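Local coordinates for protein Steely1 (Dictyostelium discoideum, PDB 2H84) that forms the C-terminal type III polyketide synthase domain of a hybrid polyketide synthase, which produces acylpyrones in vitro, at residues A[260-265]-A[302-307]. Numbering follows the deposited sequence.
Sequences SIPIVI and KSILMN
P262 and I304 mesh where two helices of the thiolase fold lie side by side near their N-terminal ends, in the C-terminal half of this chalcone synthase-like domain. The first turns of helices 261-280 and 302-311 run nearly parallel (19°), their short axes 8.7 Å apart. Each helix offers a bump to a hollow in the other. The bump of 302-307 is the CD1 methyl of I304, folded back beside CA rather than extended (chi2 -73°) and set between I261 and P262. I304 CD1 lies 3.7 Å from I261 CG2 and 4.1 Å from P262 CB. The I265 side chain crosses that of I304 at about a right angle, its CD1 3.8 Å from I304 CG2. F359 of strand 353-360, in the central sheet, touches both I265 and I304. In return, the P262 ring sits between S303, I304 and N307. The N307 amide is modelled with OD1 3.8 Å from P262 CB, although its placement is doubtful. The side chain of I261 is about 9 Å from that of C157, the predicted active-site residue. At the recess's other border, S303 CB sits 4.2 Å from P262 CG, while S303 OG accepts a hydrogen bond from K302 NZ (2.9 Å).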
loop_
_atom_site.group_PDB
_atom_site.type_symbol
_atom_site.label_atom_id
_atom_site.label_comp_id
_atom_site.label_asym_id
_atom_site.label_seq_id
_atom_site.Cartn_x
_atom_site.Cartn_y
_atom_site.Cartn_z
ATOM N N SER A 260 19.391 -1.067 -19.200
ATOM C CA SER A 260 19.787 0.313 -18.953
ATOM C C SER A 260 19.700 0.725 -17.482
ATOM O O SER A 260 20.288 1.723 -17.061
ATOM C CB SER A 260 18.914 1.254 -19.779
ATOM O OG SER A 260 17.581 1.194 -19.313
ATOM N N ILE A 261 18.970 -0.044 -16.693
ATOM C CA ILE A 261 18.824 0.271 -15.285
ATOM C C ILE A 261 20.124 0.712 -14.595
ATOM O O ILE A 261 20.200 1.823 -14.054
ATOM C CB ILE A 261 18.174 -0.921 -14.536
ATOM C CG1 ILE A 261 16.731 -1.089 -15.022
ATOM C CG2 ILE A 261 18.175 -0.669 -13.040
ATOM C CD1 ILE A 261 16.006 -2.269 -14.465
ATOM N N PRO A 262 21.175 -0.126 -14.642
ATOM C CA PRO A 262 22.445 0.224 -13.996
ATOM C C PRO A 262 22.918 1.624 -14.300
ATOM O O PRO A 262 23.077 2.450 -13.410
ATOM C CB PRO A 262 23.423 -0.823 -14.531
ATOM C CG PRO A 262 22.519 -2.008 -14.801
ATOM C CD PRO A 262 21.328 -1.348 -15.445
ATOM N N ILE A 263 23.129 1.877 -15.583
ATOM C CA ILE A 263 23.614 3.165 -16.036
ATOM C C ILE A 263 22.627 4.318 -15.814
ATOM O O ILE A 263 23.035 5.445 -15.531
ATOM C CB ILE A 263 24.112 3.024 -17.504
ATOM C CG1 ILE A 263 24.355 4.360 -18.165
ATOM C CG2 ILE A 263 23.169 2.355 -18.312
ATOM C CD1 ILE A 263 25.499 5.027 -17.577
ATOM N N VAL A 264 21.331 4.045 -15.907
ATOM C CA VAL A 264 20.362 5.101 -15.668
ATOM C C VAL A 264 20.523 5.506 -14.208
ATOM O O VAL A 264 20.277 6.649 -13.844
ATOM C CB VAL A 264 18.896 4.636 -15.879
ATOM C CG1 VAL A 264 17.923 5.790 -15.632
ATOM C CG2 VAL A 264 18.708 4.101 -17.269
ATOM N N ILE A 265 20.900 4.562 -13.351
ATOM C CA ILE A 265 21.094 4.892 -11.938
ATOM C C ILE A 265 22.397 5.669 -11.790
ATOM O O ILE A 265 22.424 6.757 -11.215
ATOM C CB ILE A 265 21.161 3.641 -11.058
ATOM C CG1 ILE A 265 19.743 3.189 -10.722
ATOM C CG2 ILE A 265 21.900 3.945 -9.754
ATOM C CD1 ILE A 265 19.614 1.808 -10.269
ATOM N N LYS A 302 25.227 -6.266 -8.194
ATOM C CA LYS A 302 26.612 -5.806 -8.284
ATOM C C LYS A 302 26.839 -4.650 -9.266
ATOM O O LYS A 302 27.554 -3.693 -8.952
ATOM C CB LYS A 302 27.541 -6.976 -8.632
ATOM C CG LYS A 302 27.089 -7.841 -9.799
ATOM C CD LYS A 302 27.871 -7.552 -11.070
ATOM C CE LYS A 302 27.393 -8.447 -12.217
ATOM N NZ LYS A 302 25.939 -8.262 -12.555
ATOM N N SER A 303 26.218 -4.733 -10.442
ATOM C CA SER A 303 26.356 -3.701 -11.455
ATOM C C SER A 303 25.838 -2.399 -10.890
ATOM O O SER A 303 26.478 -1.371 -11.022
ATOM C CB SER A 303 25.553 -4.053 -12.699
ATOM O OG SER A 303 25.512 -5.451 -12.876
ATOM N N ILE A 304 24.674 -2.431 -10.260
ATOM C CA ILE A 304 24.120 -1.210 -9.688
ATOM C C ILE A 304 25.034 -0.595 -8.614
ATOM O O ILE A 304 25.322 0.607 -8.644
ATOM C CB ILE A 304 22.734 -1.483 -9.066
ATOM C CG1 ILE A 304 21.740 -1.909 -10.145
ATOM C CG2 ILE A 304 22.207 -0.245 -8.388
ATOM C CD1 ILE A 304 21.318 -0.786 -11.035
ATOM N N LEU A 305 25.482 -1.419 -7.667
ATOM C CA LEU A 305 26.353 -0.961 -6.583
ATOM C C LEU A 305 27.663 -0.336 -7.083
ATOM O O LEU A 305 28.087 0.724 -6.620
ATOM C CB LEU A 305 26.666 -2.125 -5.645
ATOM C CG LEU A 305 25.501 -2.731 -4.886
ATOM C CD1 LEU A 305 26.031 -3.813 -3.929
ATOM C CD2 LEU A 305 24.780 -1.638 -4.118
ATOM N N MET A 306 28.300 -0.994 -8.040
ATOM C CA MET A 306 29.543 -0.485 -8.584
ATOM C C MET A 306 29.355 0.813 -9.362
ATOM O O MET A 306 30.178 1.708 -9.273
ATOM C CB MET A 306 30.180 -1.538 -9.480
ATOM C CG MET A 306 30.276 -2.890 -8.809
ATOM S SD MET A 306 31.635 -3.942 -9.423
ATOM C CE MET A 306 30.745 -5.075 -10.474
ATOM N N ASN A 307 28.271 0.913 -10.127
ATOM C CA ASN A 307 28.027 2.122 -10.911
ATOM C C ASN A 307 27.878 3.304 -9.969
ATOM O O ASN A 307 28.404 4.377 -10.240
ATOM C CB ASN A 307 26.772 1.994 -11.771
ATOM C CG ASN A 307 26.958 1.012 -12.876
ATOM O OD1 ASN A 307 26.546 1.188 -13.981
ATOM N ND2 ASN A 307 27.602 -0.045 -12.559
#